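Long-range contacts in carbohydrate binding family 6 (Clostridium thermocellum, PDB 5A8C), which hydrolyses alpha-L-arabinofuranosides as a family 43 glycoside hydrolase with a five-bladed beta-propeller fold: residues Asp70-Ser75 and His85-Asn90; Asn46-Ile51 and Asn81-Gly86; Ser64-Pro69 and Val100-Ser105. One frame throughout, in Å; residues are numbered along the deposited sequence.

Contact 1: residues Asp70-Ser75 and His85-Asn90; sequences DITCIS and HGEVFN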
loop_
_atom_site.group_PDB
_atom_site.type_symbol
_atom_site.label_atom_id
_atom_site.label_comp_id
_atom_site.label_asym_id
_atom_site.label_seq_id
_atom_site.Cartn_x
_atom_site.Cartn_y
_atom_site.Cartn_z
ATOM N N ASP A 70 12.731 1.736 6.719
ATOM C CA ASP A 70 12.021 2.954 7.065
ATOM C C ASP A 70 11.009 3.311 5.950
ATOM O O ASP A 70 10.985 2.664 4.911
ATOM C CB ASP A 70 13.017 4.068 7.462
ATOM C CG ASP A 70 14.154 4.307 6.515
ATOM O OD1 ASP A 70 14.095 3.843 5.376
ATOM O OD2 ASP A 70 15.087 5.043 6.927
ATOM N N ILE A 71 10.204 4.331 6.258
ATOM C CA ILE A 71 9.105 4.795 5.407
ATOM C C ILE A 71 9.374 6.265 5.032
ATOM O O ILE A 71 9.501 7.096 5.923
ATOM C CB ILE A 71 7.780 4.682 6.144
ATOM C CG1 ILE A 71 7.463 3.279 6.509
ATOM C CG2 ILE A 71 6.657 5.356 5.363
ATOM C CD1 ILE A 71 7.341 2.396 5.365
ATOM N N THR A 72 9.317 6.550 3.739
ATOM C CA THR A 72 9.471 7.897 3.193
ATOM C C THR A 72 8.123 8.556 3.072
ATOM O O THR A 72 7.148 7.888 2.729
ATOM C CB THR A 72 10.103 7.780 1.760
ATOM O OG1 THR A 72 11.334 7.099 1.836
ATOM C CG2 THR A 72 10.231 9.122 1.097
ATOM N N CYS A 73 8.055 9.881 3.267
ATOM C CA CYS A 73 6.803 10.607 3.018
ATOM C C CYS A 73 7.118 11.821 2.158
ATOM O O CYS A 73 8.071 12.586 2.443
ATOM C CB CYS A 73 6.203 11.078 4.332
ATOM S SG CYS A 73 4.733 12.063 4.229
ATOM N N ILE A 74 6.297 12.035 1.124
ATOM C CA ILE A 74 6.315 13.254 0.284
ATOM C C ILE A 74 4.889 13.792 0.249
ATOM O O ILE A 74 3.929 13.064 0.459
ATOM C CB ILE A 74 6.895 12.966 -1.115
ATOM C CG1 ILE A 74 5.987 12.087 -1.960
ATOM C CG2 ILE A 74 8.297 12.417 -1.022
ATOM C CD1 ILE A 74 6.453 11.883 -3.383
ATOM N N SER A 75 4.742 15.076 -0.086
ATOM C CA SER A 75 3.396 15.621 -0.194
ATOM C C SER A 75 3.338 16.751 -1.163
ATOM O O SER A 75 4.333 17.374 -1.548
ATOM C CB SER A 75 2.833 16.098 1.158
ATOM O OG SER A 75 3.426 17.340 1.556
ATOM N N HIS A 85 9.478 15.005 2.937
ATOM C CA HIS A 85 9.420 15.011 4.391
ATOM C C HIS A 85 10.379 14.032 5.039
ATOM O O HIS A 85 10.331 13.823 6.268
ATOM C CB HIS A 85 8.002 14.772 4.867
ATOM C CG HIS A 85 7.016 15.757 4.330
ATOM N ND1 HIS A 85 7.037 17.092 4.656
ATOM C CD2 HIS A 85 6.011 15.617 3.450
ATOM C CE1 HIS A 85 6.025 17.686 4.046
ATOM N NE2 HIS A 85 5.390 16.833 3.284
ATOM N N GLY A 86 11.255 13.384 4.244
ATOM C CA GLY A 86 12.210 12.455 4.785
ATOM C C GLY A 86 11.581 11.130 5.172
ATOM O O GLY A 86 10.474 10.774 4.703
ATOM N N GLU A 87 12.279 10.386 5.994
ATOM C CA GLU A 87 11.800 9.136 6.506
ATOM C C GLU A 87 11.142 9.400 7.839
ATOM O O GLU A 87 11.767 9.836 8.772
ATOM C CB GLU A 87 12.885 8.060 6.536
ATOM C CG GLU A 87 13.126 7.384 5.171
ATOM C CD GLU A 87 13.729 8.328 4.168
ATOM O OE1 GLU A 87 14.889 8.746 4.394
ATOM O OE2 GLU A 87 13.093 8.637 3.161
ATOM N N VAL A 88 9.844 9.098 7.921
ATOM C CA VAL A 88 8.978 9.454 9.033
ATOM C C VAL A 88 8.764 8.334 10.040
ATOM O O VAL A 88 8.220 8.587 11.097
ATOM C CB VAL A 88 7.613 9.979 8.507
ATOM C CG1 VAL A 88 7.813 11.206 7.643
ATOM C CG2 VAL A 88 6.837 8.874 7.759
ATOM N N PHE A 89 9.255 7.135 9.715
ATOM C CA PHE A 89 9.184 5.986 10.587
ATOM C C PHE A 89 10.365 5.115 10.254
ATOM O O PHE A 89 10.589 4.818 9.093
ATOM C CB PHE A 89 7.874 5.162 10.399
ATOM C CG PHE A 89 7.772 3.938 11.230
ATOM C CD1 PHE A 89 7.641 4.025 12.610
ATOM C CD2 PHE A 89 7.893 2.687 10.657
ATOM C CE1 PHE A 89 7.566 2.889 13.380
ATOM C CE2 PHE A 89 7.801 1.539 11.433
ATOM C CZ PHE A 89 7.661 1.650 12.787
ATOM N N ASN A 90 11.048 4.607 11.312
ATOM C CA ASN A 90 12.151 3.684 11.173
ATOM C C ASN A 90 11.872 2.541 12.129
ATOM O O ASN A 90 11.733 2.802 13.304
ATOM C CB ASN A 90 13.487 4.399 11.481
ATOM C CG ASN A 90 14.664 3.473 11.469
ATOM O OD1 ASN A 90 14.758 2.564 12.281
ATOM N ND2 ASN A 90 15.547 3.664 10.526
HETATM O O HOH W 1 15.282 6.423 9.214
HETATM O O HOH W 2 16.523 7.179 5.806
#
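Ser-75 OG stands between its backbone N and carbonyl carbon (chi1 75°), and His-85 CG lies anti to its own carbonyl carbon; with the imidazole turned to chi2 -66°, Ser-75 OG and His-85 NE2 are 2.7 Å apart, OG lying near the plane of the ring and at its edge. Either atom could be the donor. The guanidinium of Arg-48 adds a second hydrogen bond to the same serine oxygen. Farther along the strands, the bend of Glu-87 at chi2 (68°) turns CD toward Thr-72, and the two side chains run side by side. Thr-72 OG1 donates to Glu-87 OE2 over 2.7 Å, meeting the anti side of the carboxylate somewhat out of its plane; Arg-35 forms a salt bridge with that oxygen. Asp-70 CG packs on Glu-87 CG at 3.5 Å, where the two side chains cross obliquely.

The backbones form an antiparallel pair. Cys-73 donates to Gly-86 O and accepts from His-85 N, while Ile-71 donates to Phe-89 O and accepts from Val-88 N. Cys-73 is thus bonded to the consecutive pair His-85 and Gly-86, and Ile-71 to Val-88 and Phe-89, the pattern of a beta bulge. On the apolar face, Cys-73 CB touches Val-88 CG1 at 3.7 Å.

Asp-70 OD2 lies 4.5 Å from Glu-87 OE1, and one water donates to both atoms. A second water donates to Asp-70 OD2 and accepts from Asn-90 ND2, while Asn-90 OD1 caps Arg-93 N at the start of helix 91-94. Two carboxylates this close would be expected to repel; the shared donating water probably screens them, and Thr-72 and Arg-35 probably offset the charge on Glu-87.

Contact 2: residues Asn46-Ile51 and Asn81-Gly86; sequences NGRLYI and NWTDHG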
loop_
_atom_site.group_PDB
_atom_site.type_symbol
_atom_site.label_atom_id
_atom_site.label_comp_id
_atom_site.label_asym_id
_atom_site.label_seq_id
_atom_site.Cartn_x
_atom_site.Cartn_y
_atom_site.Cartn_z
ATOM N N ASN A 46 -5.636 18.362 5.375
ATOM C CA ASN A 46 -5.467 19.821 5.319
ATOM C C ASN A 46 -5.070 20.332 3.961
ATOM O O ASN A 46 -4.177 21.166 3.814
ATOM C CB ASN A 46 -4.571 20.237 6.474
ATOM C CG ASN A 46 -5.371 20.425 7.789
ATOM O OD1 ASN A 46 -6.589 20.178 7.846
ATOM N ND2 ASN A 46 -4.673 20.738 8.858
ATOM N N GLY A 47 -5.731 19.799 2.943
ATOM C CA GLY A 47 -5.572 20.267 1.603
ATOM C C GLY A 47 -4.394 19.692 0.845
ATOM O O GLY A 47 -4.221 20.067 -0.305
ATOM N N ARG A 48 -3.598 18.832 1.483
ATOM C CA ARG A 48 -2.435 18.230 0.854
ATOM C C ARG A 48 -2.665 16.742 0.665
ATOM O O ARG A 48 -3.321 16.064 1.465
ATOM C CB ARG A 48 -1.197 18.418 1.734
ATOM C CG ARG A 48 -0.803 19.882 1.915
ATOM C CD ARG A 48 0.505 20.037 2.666
ATOM N NE ARG A 48 1.643 19.650 1.867
ATOM C CZ ARG A 48 2.227 20.443 0.971
ATOM N NH1 ARG A 48 1.804 21.668 0.705
ATOM N NH2 ARG A 48 3.242 19.942 0.300
ATOM N N LEU A 49 -2.032 16.214 -0.377
ATOM C CA LEU A 49 -1.945 14.776 -0.638
ATOM C C LEU A 49 -0.583 14.297 -0.156
ATOM O O LEU A 49 0.452 14.776 -0.655
ATOM C CB LEU A 49 -2.116 14.520 -2.122
ATOM C CG LEU A 49 -2.028 13.047 -2.559
ATOM C CD1 LEU A 49 -3.087 12.194 -1.936
ATOM C CD2 LEU A 49 -2.069 12.940 -4.070
ATOM N N TYR A 50 -0.589 13.409 0.835
ATOM C CA TYR A 50 0.612 12.813 1.407
ATOM C C TYR A 50 0.724 11.405 0.863
ATOM O O TYR A 50 -0.220 10.627 0.898
ATOM C CB TYR A 50 0.537 12.761 2.944
ATOM C CG TYR A 50 0.563 14.094 3.626
ATOM C CD1 TYR A 50 -0.586 14.833 3.787
ATOM C CD2 TYR A 50 1.743 14.593 4.120
ATOM C CE1 TYR A 50 -0.541 16.083 4.394
ATOM C CE2 TYR A 50 1.827 15.854 4.720
ATOM C CZ TYR A 50 0.661 16.591 4.851
ATOM O OH TYR A 50 0.693 17.839 5.465
ATOM N N ILE A 51 1.954 11.055 0.437
ATOM C CA ILE A 51 2.270 9.686 -0.037
ATOM C C ILE A 51 3.372 9.124 0.850
ATOM O O ILE A 51 4.396 9.783 1.076
ATOM C CB ILE A 51 2.717 9.685 -1.516
ATOM C CG1 ILE A 51 1.669 10.321 -2.426
ATOM C CG2 ILE A 51 2.952 8.238 -1.940
ATOM C CD1 ILE A 51 2.117 10.432 -3.880
ATOM N N ASN A 81 4.479 20.554 -7.181
ATOM C CA ASN A 81 5.612 20.691 -6.283
ATOM C C ASN A 81 5.450 19.636 -5.215
ATOM O O ASN A 81 4.454 19.687 -4.478
ATOM C CB ASN A 81 5.685 22.126 -5.691
ATOM C CG ASN A 81 7.040 22.399 -5.013
ATOM O OD1 ASN A 81 7.629 21.544 -4.418
ATOM N ND2 ASN A 81 7.516 23.636 -5.087
ATOM N N TRP A 82 6.405 18.728 -5.131
ATOM C CA TRP A 82 6.417 17.692 -4.124
ATOM C C TRP A 82 7.433 18.028 -3.055
ATOM O O TRP A 82 8.625 18.227 -3.370
ATOM C CB TRP A 82 6.716 16.323 -4.774
ATOM C CG TRP A 82 5.616 15.880 -5.688
ATOM C CD1 TRP A 82 5.496 16.114 -7.004
ATOM C CD2 TRP A 82 4.420 15.183 -5.306
ATOM N NE1 TRP A 82 4.315 15.633 -7.480
ATOM C CE2 TRP A 82 3.645 15.006 -6.460
ATOM C CE3 TRP A 82 3.960 14.626 -4.094
ATOM C CZ2 TRP A 82 2.403 14.316 -6.448
ATOM C CZ3 TRP A 82 2.743 13.959 -4.079
ATOM C CH2 TRP A 82 1.997 13.814 -5.254
ATOM N N THR A 83 7.011 18.108 -1.819
ATOM C CA THR A 83 7.893 18.339 -0.694
ATOM C C THR A 83 8.350 17.030 -0.111
ATOM O O THR A 83 7.553 16.113 0.104
ATOM C CB THR A 83 7.160 19.148 0.384
ATOM O OG1 THR A 83 6.718 20.381 -0.202
ATOM C CG2 THR A 83 8.013 19.406 1.575
ATOM N N ASP A 84 9.644 16.912 0.136
ATOM C CA ASP A 84 10.250 15.747 0.762
ATOM C C ASP A 84 10.207 15.902 2.240
ATOM O O ASP A 84 10.853 16.783 2.799
ATOM C CB ASP A 84 11.681 15.659 0.251
ATOM C CG ASP A 84 12.450 14.453 0.738
ATOM O OD1 ASP A 84 11.887 13.592 1.443
ATOM O OD2 ASP A 84 13.654 14.347 0.358
ATOM N N HIS A 85 9.478 15.005 2.937
ATOM C CA HIS A 85 9.420 15.011 4.391
ATOM C C HIS A 85 10.379 14.032 5.039
ATOM O O HIS A 85 10.331 13.823 6.268
ATOM C CB HIS A 85 8.002 14.772 4.867
ATOM C CG HIS A 85 7.016 15.757 4.330
ATOM N ND1 HIS A 85 7.037 17.092 4.656
ATOM C CD2 HIS A 85 6.011 15.617 3.450
ATOM C CE1 HIS A 85 6.025 17.686 4.046
ATOM N NE2 HIS A 85 5.390 16.833 3.284
ATOM N N GLY A 86 11.255 13.384 4.244
ATOM C CA GLY A 86 12.210 12.455 4.785
ATOM C C GLY A 86 11.581 11.130 5.172
ATOM O O GLY A 86 10.474 10.774 4.703
HETATM O O HOH W 3 4.846 20.838 -1.899
#
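Tyr-50 and His-85 lie on strands that are not sheet neighbours: the directions from CA 48 to 51 and from CA 82 to 85 differ by 71°, and the nearest CA atoms, of Tyr-50 and Thr-83, are 9.4 Å apart. With no direct hydrogen bond across the gap, side chains and one water bridge it.

Arg-48 bends at chi3 (72°), which places NE, and its side chain crosses that of Thr-83 at about a right angle. NH2 stops 3.5 Å from Thr-83 OG1, without a hydrogen bond. A water in the guanidinium plane, at its edge, completes the link: it accepts from Arg-48 NH2 at 2.9 Å, is hydrogen-bonded to Thr-83 OG1 at 2.6 Å and donates to Asn-81 O. Arg-48 NH2 is also tied to Ser-75 OG, so this nitrogen bonds directly to strand 70-76 and, through the water, to the outermost strand 83-90.

The Tyr-50 and His-85 rings are slid apart and barely overlap, with centroids 5.8 Å apart and planes at 30°; Tyr-50 CE2 comes within 4.0 Å of His-85 NE2, which is itself hydrogen-bonded to Ser-75 OG. The Trp-82 indole supplies the apolar part. Its CZ3 meets Ile-51 CD1 at 3.6 Å, and its CH2 approaches Leu-49 CD2. Asp-84 OD1 accepts from Gly-86 N in an Asx turn, with the donor above the carboxylate plane.

Long side chains reaching past strand 70-76 thus connect the second and fourth strands of a four-stranded antiparallel meander, the blade architecture of the five-bladed beta-propeller.

Contact 3: residues Ser64-Pro69 and Val100-Ser105; sequences STYNIP and VSWAPS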
loop_
_atom_site.group_PDB
_atom_site.type_symbol
_atom_site.label_atom_id
_atom_site.label_comp_id
_atom_site.label_asym_id
_atom_site.label_seq_id
_atom_site.Cartn_x
_atom_site.Cartn_y
_atom_site.Cartn_z
ATOM N N SER A 64 20.398 -9.290 -2.020
ATOM C CA SER A 64 19.580 -10.276 -2.729
ATOM C C SER A 64 18.158 -10.345 -2.169
ATOM O O SER A 64 17.443 -11.305 -2.404
ATOM C CB SER A 64 20.247 -11.627 -2.699
ATOM O OG SER A 64 20.373 -12.057 -1.359
ATOM N N THR A 65 17.751 -9.327 -1.424
ATOM C CA THR A 65 16.381 -9.174 -0.980
ATOM C C THR A 65 16.192 -7.682 -0.648
ATOM O O THR A 65 17.087 -6.855 -0.831
ATOM C CB THR A 65 16.045 -10.120 0.193
ATOM O OG1 THR A 65 14.629 -10.041 0.416
ATOM C CG2 THR A 65 16.764 -9.722 1.407
ATOM N N TYR A 66 14.986 -7.367 -0.209
ATOM C CA TYR A 66 14.639 -6.020 0.162
ATOM C C TYR A 66 15.581 -5.459 1.216
ATOM O O TYR A 66 16.110 -6.203 2.052
ATOM C CB TYR A 66 13.200 -5.968 0.693
ATOM C CG TYR A 66 12.179 -6.490 -0.285
ATOM C CD1 TYR A 66 11.812 -5.747 -1.390
ATOM C CD2 TYR A 66 11.601 -7.728 -0.119
ATOM C CE1 TYR A 66 10.918 -6.221 -2.331
ATOM C CE2 TYR A 66 10.686 -8.219 -1.038
ATOM C CZ TYR A 66 10.337 -7.444 -2.121
ATOM O OH TYR A 66 9.416 -7.853 -3.035
ATOM N N ASN A 67 15.720 -4.135 1.225
ATOM C CA ASN A 67 16.347 -3.422 2.332
ATOM C C ASN A 67 15.533 -2.158 2.585
ATOM O O ASN A 67 15.860 -1.095 2.058
ATOM C CB ASN A 67 17.809 -3.112 2.039
ATOM C CG ASN A 67 18.482 -2.466 3.189
ATOM O OD1 ASN A 67 17.934 -2.358 4.312
ATOM N ND2 ASN A 67 19.691 -1.967 2.930
ATOM N N ILE A 68 14.418 -2.346 3.297
ATOM C CA ILE A 68 13.401 -1.312 3.534
ATOM C C ILE A 68 13.296 -1.132 5.071
ATOM O O ILE A 68 12.442 -1.770 5.720
ATOM C CB ILE A 68 12.044 -1.696 2.943
ATOM C CG1 ILE A 68 12.142 -1.966 1.426
ATOM C CG2 ILE A 68 11.036 -0.595 3.206
ATOM C CD1 ILE A 68 10.952 -2.760 0.901
ATOM N N PRO A 69 14.145 -0.289 5.666
ATOM C CA PRO A 69 14.186 -0.143 7.113
ATOM C C PRO A 69 13.229 0.903 7.636
ATOM O O PRO A 69 13.051 1.048 8.841
ATOM C CB PRO A 69 15.643 0.220 7.379
ATOM C CG PRO A 69 16.051 0.997 6.163
ATOM C CD PRO A 69 15.351 0.285 5.040
ATOM N N VAL A 100 12.066 -4.021 10.153
ATOM C CA VAL A 100 11.857 -3.499 8.798
ATOM C C VAL A 100 10.445 -2.927 8.722
ATOM O O VAL A 100 9.581 -3.288 9.536
ATOM C CB VAL A 100 12.152 -4.555 7.715
ATOM C CG1 VAL A 100 13.504 -5.173 7.887
ATOM C CG2 VAL A 100 11.077 -5.611 7.683
ATOM N N SER A 101 10.187 -2.149 7.677
ATOM C CA SER A 101 8.890 -1.499 7.538
ATOM C C SER A 101 8.421 -1.504 6.100
ATOM O O SER A 101 8.563 -0.534 5.393
ATOM C CB SER A 101 8.939 -0.080 8.083
ATOM O OG SER A 101 9.853 0.739 7.422
ATOM N N TRP A 102 7.853 -2.630 5.646
ATOM C CA TRP A 102 7.494 -2.802 4.258
ATOM C C TRP A 102 6.065 -2.355 3.999
ATOM O O TRP A 102 5.139 -2.787 4.719
ATOM C CB TRP A 102 7.604 -4.303 3.872
ATOM C CG TRP A 102 8.953 -4.899 3.985
ATOM C CD1 TRP A 102 10.102 -4.333 4.426
ATOM C CD2 TRP A 102 9.287 -6.237 3.614
ATOM N NE1 TRP A 102 11.156 -5.241 4.339
ATOM C CE2 TRP A 102 10.640 -6.429 3.864
ATOM C CE3 TRP A 102 8.518 -7.325 3.121
ATOM C CZ2 TRP A 102 11.278 -7.649 3.648
ATOM C CZ3 TRP A 102 9.169 -8.515 2.925
ATOM C CH2 TRP A 102 10.500 -8.681 3.183
ATOM N N ALA A 103 5.843 -1.617 2.915
ATOM C CA ALA A 103 4.527 -1.422 2.300
ATOM C C ALA A 103 3.515 -0.790 3.247
ATOM O O ALA A 103 2.601 -1.439 3.756
ATOM C CB ALA A 103 3.992 -2.712 1.683
ATOM N N PRO A 104 3.681 0.505 3.519
ATOM C CA PRO A 104 2.836 1.162 4.510
ATOM C C PRO A 104 1.381 1.255 4.091
ATOM O O PRO A 104 1.023 1.332 2.914
ATOM C CB PRO A 104 3.478 2.569 4.614
ATOM C CG PRO A 104 4.085 2.793 3.258
ATOM C CD PRO A 104 4.602 1.436 2.859
ATOM N N SER A 105 0.506 1.366 5.103
ATOM C CA SER A 105 -0.897 1.754 4.922
ATOM C C SER A 105 -1.154 2.906 5.874
ATOM O O SER A 105 -0.821 2.824 7.042
ATOM C CB SER A 105 -1.806 0.591 5.246
ATOM O OG SER A 105 -3.173 0.919 5.125
HETATM O O HOH W 4 14.066 -4.899 4.609
#
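A single water joins Ile-68 to Trp-102, accepting from Ile-68 N at 2.9 Å and from Trp-102 NE1 at 2.9 Å; it lies in the indole plane, at the edge. Beside it the chains are linked directly: Ser-101 N donates to Ile-68 O over 3.0 Å, almost straight at 174°. That carbonyl oxygen also sits in plane at the indole edge.

Trp-102 CG is anti to its carbonyl carbon (chi1 -62°), and the indole beyond it presents one face to two residues of 64-69. The edge of Tyr-66 points at the six-membered ring in an edge-to-face pair, with centroids 4.8 Å apart and planes at 58°. Within this pair Tyr-66 CD2 comes nearest, 3.6 Å from Trp-102 CH2 and offset toward the rim. Over the five-membered ring, Ile-68 CD1 makes a CH-pi contact 4.2 Å from the centroid. Ile-68 CG2 meanwhile lies 3.3 Å from Ser-101 O, a buried oxygen that has no hydrogen-bonding partner in the model.

Tyr-66 also packs edge-to-face with Tyr-297, and its OH is hydrogen-bonded to the nitrogen of a bound Tris molecule, probably from the crystallisation liquor. Trp-102, packed behind Tyr-66, probably contributes to positioning it as a second-shell residue of the pocket that holds Tris, while the water satisfies the indole and backbone N-H groups.

From the N terminus, contact 2 opens first, at 46-51, and closes at 81-86. Contact 3 opens within that span, at 64-69, and closes beyond it at 100-105, so the two cross; their nearest atoms remain about 7 Å apart. Contact 1, joining 70-75 to 85-90, is nested inside the loop closed by contact 3 and shares His-85 and Gly-86 with contact 2. Contacts 1 and 2 belong to one four-stranded sheet, where strand 70-76 lies between strands 48-56 and 83-90. Contact 3 ties the loop before strand 70-76 to the approach to strand 104-109 of the next sheet; contacts 1 and 3 meet where Asp-70 CA lies 3.1 Å from Ser-101 OG.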